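Local coordinates for motility protein FimV (Pseudomonas aeruginosa, PDB 4MBQ) that regulates intracellular cyclic AMP through adenylate cyclase activation and supports type IV pilus assembly and twitching motility from the inner membrane, at residues B[19-24]-B[41-46]; B[36-41]-B[58-63]. All blocks are in the same frame, centred on the assembly; numbering follows the deposited sequence.

Contact 1 (B[19-24]-B[41-46]); sequences ATKLDL and LDEVLA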
# COMPACT_ATOMS: atom_id res chain seq x y z
N ALA B 19 9.27 -7.32 4.95
CA ALA B 19 9.64 -6.04 4.35
C ALA B 19 8.44 -5.40 3.66
O ALA B 19 8.23 -4.20 3.77
CB ALA B 19 10.79 -6.24 3.37
N THR B 20 7.67 -6.22 2.95
CA THR B 20 6.46 -5.75 2.29
C THR B 20 5.44 -5.25 3.30
O THR B 20 4.82 -4.20 3.11
CB THR B 20 5.81 -6.87 1.45
OG1 THR B 20 6.75 -7.36 0.49
CG2 THR B 20 4.58 -6.34 0.72
N LYS B 21 5.27 -6.00 4.38
CA LYS B 21 4.31 -5.64 5.41
C LYS B 21 4.72 -4.36 6.14
O LYS B 21 3.86 -3.59 6.57
CB LYS B 21 4.10 -6.80 6.39
CG LYS B 21 3.32 -7.96 5.78
CD LYS B 21 3.20 -9.14 6.72
CE LYS B 21 2.37 -10.25 6.08
NZ LYS B 21 2.26 -11.46 6.94
N LEU B 22 6.02 -4.13 6.27
CA LEU B 22 6.52 -2.91 6.90
C LEU B 22 6.13 -1.69 6.08
O LEU B 22 5.74 -0.66 6.62
CB LEU B 22 8.04 -2.98 7.07
CG LEU B 22 8.53 -3.73 8.31
CD1 LEU B 22 10.05 -3.86 8.30
CD2 LEU B 22 8.06 -3.02 9.57
N ASP B 23 6.24 -1.80 4.76
CA ASP B 23 5.85 -0.71 3.88
C ASP B 23 4.33 -0.52 3.87
O ASP B 23 3.85 0.61 3.79
CB ASP B 23 6.39 -0.92 2.46
CG ASP B 23 7.84 -0.47 2.33
OD1 ASP B 23 8.16 0.65 2.77
OD2 ASP B 23 8.65 -1.25 1.80
N LEU B 24 3.59 -1.62 3.97
CA LEU B 24 2.14 -1.55 4.09
C LEU B 24 1.73 -0.85 5.38
O LEU B 24 0.77 -0.08 5.40
CB LEU B 24 1.51 -2.95 4.03
CG LEU B 24 1.41 -3.62 2.66
CD1 LEU B 24 0.51 -4.84 2.75
CD2 LEU B 24 0.89 -2.64 1.63
N LEU B 41 1.80 -4.72 11.80
CA LEU B 41 3.07 -4.71 12.52
C LEU B 41 3.19 -5.90 13.48
O LEU B 41 4.30 -6.37 13.76
CB LEU B 41 3.27 -3.39 13.27
CG LEU B 41 3.56 -2.19 12.36
CD1 LEU B 41 3.50 -0.88 13.14
CD2 LEU B 41 4.91 -2.35 11.68
N ASP B 42 2.06 -6.37 13.99
CA ASP B 42 2.04 -7.55 14.86
C ASP B 42 2.59 -8.75 14.09
O ASP B 42 3.27 -9.60 14.65
CB ASP B 42 0.62 -7.85 15.34
CG ASP B 42 0.56 -9.01 16.32
OD1 ASP B 42 1.52 -9.18 17.11
OD2 ASP B 42 -0.44 -9.75 16.31
N GLU B 43 2.31 -8.78 12.79
CA GLU B 43 2.77 -9.86 11.93
C GLU B 43 4.27 -9.73 11.64
O GLU B 43 4.99 -10.72 11.59
CB GLU B 43 1.96 -9.89 10.64
CG GLU B 43 0.46 -10.00 10.88
CD GLU B 43 -0.35 -10.04 9.60
OE1 GLU B 43 0.25 -9.87 8.51
OE2 GLU B 43 -1.58 -10.24 9.68
N VAL B 44 4.73 -8.49 11.48
CA VAL B 44 6.15 -8.23 11.26
C VAL B 44 6.99 -8.70 12.46
O VAL B 44 8.05 -9.30 12.29
CB VAL B 44 6.42 -6.74 10.97
CG1 VAL B 44 7.91 -6.47 10.84
CG2 VAL B 44 5.68 -6.31 9.72
N LEU B 45 6.49 -8.43 13.66
CA LEU B 45 7.16 -8.84 14.89
C LEU B 45 7.38 -10.35 14.95
O LEU B 45 8.40 -10.82 15.46
CB LEU B 45 6.36 -8.40 16.12
CG LEU B 45 6.30 -6.90 16.41
CD1 LEU B 45 5.43 -6.64 17.63
CD2 LEU B 45 7.69 -6.33 16.62
N ALA B 46 6.42 -11.10 14.43
CA ALA B 46 6.49 -12.56 14.46
C ALA B 46 7.26 -13.13 13.27
O ALA B 46 7.78 -14.25 13.35
CB ALA B 46 5.09 -13.15 14.51
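In this tetratricopeptide-repeat part of FimV, Lys21 and Leu22 on helix 15-30 meet Leu41, Glu43 and Val44 on helix 34-47, two helices that follow one another in the chain and run nearly antiparallel. The axes of the short segments are 9.1 Å apart and their directions differ by 154°. Val44 is the middle of the contact: its two methyl groups divide between two partners, CG1 meeting CD2 of Leu22 at 3.7 Å while CG2 rests on CB of Lys21, also at 3.7 Å. The rotamer sets this division, CG1 being anti to the backbone N (chi1 176°) and placed toward Leu22, whereas CG2, anti to the carbonyl carbon, turns to Lys21. Leu22 lies across Val44 at about a right angle, and its CD2 also touches CD2 of Leu41 at 3.9 Å, again with the side chains crossed. Leu22 CD2 thus bridges Val44 CG1 and Leu41 CD2, and apolar branched residues suit this buried side.

At the more exposed margin the chemistry changes. From CG on, the Lys21 chain is extended and takes NZ across to Glu43 OE1 in a salt bridge of 3.0 Å. The ammonium comes from above the carboxylate plane, 41° out of it, and the two side chains cross at about a right angle. Lys21 NZ is also salt-bridged to Glu47, one turn further along helix 34-47. Two carboxylates sharing one ammonium would favour its charged form, and lysine thus joins the helices twice over: by CB against Val44 and by NZ to the two glutamates.

Contact 2 (B[36-41]-B[58-63]); sequences GARDIL and ELLERL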
# COMPACT_ATOMS: atom_id res chain seq x y z
N GLY B 36 -5.11 -0.38 11.68
CA GLY B 36 -4.68 -1.27 10.62
C GLY B 36 -3.18 -1.47 10.61
O GLY B 36 -2.69 -2.57 10.32
N ALA B 37 -2.45 -0.41 10.93
CA ALA B 37 -0.99 -0.48 10.98
C ALA B 37 -0.52 -1.42 12.09
O ALA B 37 0.43 -2.18 11.91
CB ALA B 37 -0.40 0.92 11.17
N ARG B 38 -1.19 -1.37 13.24
CA ARG B 38 -0.83 -2.22 14.37
C ARG B 38 -1.03 -3.70 14.07
O ARG B 38 -0.18 -4.53 14.43
CB ARG B 38 -1.63 -1.82 15.62
CG ARG B 38 -1.29 -0.44 16.15
CD ARG B 38 -2.04 -0.14 17.43
NE ARG B 38 -1.72 1.19 17.94
CZ ARG B 38 -2.53 2.24 17.85
NH1 ARG B 38 -3.72 2.11 17.27
NH2 ARG B 38 -2.17 3.41 18.34
N ASP B 39 -2.14 -4.04 13.42
CA ASP B 39 -2.42 -5.42 13.05
C ASP B 39 -1.34 -5.97 12.13
O ASP B 39 -0.90 -7.11 12.28
CB ASP B 39 -3.79 -5.53 12.38
CG ASP B 39 -4.92 -5.12 13.30
OD1 ASP B 39 -4.67 -4.93 14.51
OD2 ASP B 39 -6.07 -4.99 12.81
N ILE B 40 -0.90 -5.15 11.17
CA ILE B 40 0.14 -5.54 10.24
C ILE B 40 1.50 -5.67 10.92
O ILE B 40 2.25 -6.60 10.66
CB ILE B 40 0.26 -4.54 9.08
CG1 ILE B 40 -1.00 -4.59 8.20
CG2 ILE B 40 1.48 -4.83 8.23
CD1 ILE B 40 -0.85 -3.84 6.90
N LEU B 41 1.80 -4.72 11.80
CA LEU B 41 3.07 -4.71 12.52
C LEU B 41 3.19 -5.90 13.48
O LEU B 41 4.30 -6.37 13.76
CB LEU B 41 3.27 -3.39 13.27
CG LEU B 41 3.56 -2.19 12.36
CD1 LEU B 41 3.50 -0.88 13.14
CD2 LEU B 41 4.91 -2.35 11.68
N GLU B 58 9.81 0.31 16.62
CA GLU B 58 9.96 1.76 16.50
C GLU B 58 8.67 2.40 16.00
O GLU B 58 8.22 3.41 16.54
CB GLU B 58 11.12 2.11 15.56
N LEU B 59 8.08 1.80 14.98
CA LEU B 59 6.83 2.31 14.42
C LEU B 59 5.69 2.24 15.43
O LEU B 59 4.90 3.18 15.55
CB LEU B 59 6.46 1.54 13.15
CG LEU B 59 7.31 1.86 11.92
CD1 LEU B 59 6.89 1.03 10.72
CD2 LEU B 59 7.24 3.35 11.60
N LEU B 60 5.62 1.13 16.17
CA LEU B 60 4.58 0.95 17.18
C LEU B 60 4.68 1.98 18.30
O LEU B 60 3.67 2.53 18.74
CB LEU B 60 4.63 -0.46 17.76
CG LEU B 60 4.08 -1.57 16.86
CD1 LEU B 60 4.57 -2.94 17.33
CD2 LEU B 60 2.56 -1.52 16.84
N GLU B 61 5.90 2.24 18.75
CA GLU B 61 6.11 3.18 19.85
C GLU B 61 5.82 4.61 19.41
O GLU B 61 5.37 5.43 20.21
CB GLU B 61 7.52 3.04 20.41
CG GLU B 61 7.72 1.75 21.23
CD GLU B 61 9.15 1.55 21.69
OE1 GLU B 61 9.99 2.43 21.43
OE2 GLU B 61 9.43 0.50 22.31
N ARG B 62 6.06 4.90 18.14
CA ARG B 62 5.73 6.21 17.59
C ARG B 62 4.21 6.39 17.51
O ARG B 62 3.71 7.49 17.71
CB ARG B 62 6.35 6.40 16.20
CG ARG B 62 7.85 6.63 16.21
N LEU B 63 3.50 5.31 17.23
CA LEU B 63 2.04 5.35 17.15
C LEU B 63 1.40 5.38 18.54
O LEU B 63 0.26 5.82 18.70
CB LEU B 63 1.52 4.16 16.35
CG LEU B 63 1.81 4.17 14.85
CD1 LEU B 63 1.26 2.92 14.18
CD2 LEU B 63 1.25 5.44 14.21
O HOH W 1 0.74 2.15 19.24
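Leu41 points its side chain toward helix 50-62, where its CD1 methyl touches both CB of Leu59 and CG of Leu60, each at 3.8 Å. It crosses Leu59 at about a right angle, and its other methyl, CD2, meets Leu59 CD1 at 4.0 Å; against Leu60 it slides past in the opposite direction. One forked side chain therefore engages two successive leucines of the facing helix. One turn earlier, the small Ala37 gives only CB, and the longer Leu63 reaches it with CD1 at 4.0 Å.

The outer margin belongs to Arg38. Its CG lies against Leu60 CD2 at 4.1 Å, the two side chains crossing obliquely. From CG to NE the chain is extended, which carries the polar head beyond the apolar layer. There NE donates to a water at 2.9 Å, which lies in the guanidinium plane at its edge and donates in turn to Leu60 O at 3.0 Å. The water thus joins the arginine to the main chain of helix 50-62. Arginine suits the place by pairing a greasy stem with a head that can hold a water at the exposed edge.

The two segments run nearly antiparallel, at 153°, as in tetratricopeptide-repeat helix pairing. Helix 15-30 lies against the apolar side of the contact: Tyr28 packs on Ala37, Ala25 on Leu41 and Ile29 on Leu63, so that all three helices of the chain meet around this seam.

Helix 34-47 serves both contacts, packing on helix 15-30 in contact 1 and on helix 50-62 in contact 2, with almost the same antiparallel angle. Leu41 belongs to both, and the pairs also touch elsewhere, for Ile40 packs on Lys21 and Leu24, and Leu45 on Leu60. Contact 1 is the more deeply buried; its axes lie closer, though less surface is covered: 246 Å² against 315 Å². Contact 2 is only partly buried and leans mainly on leucines, where contact 1 adds valine. Their polar margins differ: direct charge pairing joins the helices in contact 1, whereas a water carries the link from arginine to main chain in contact 2.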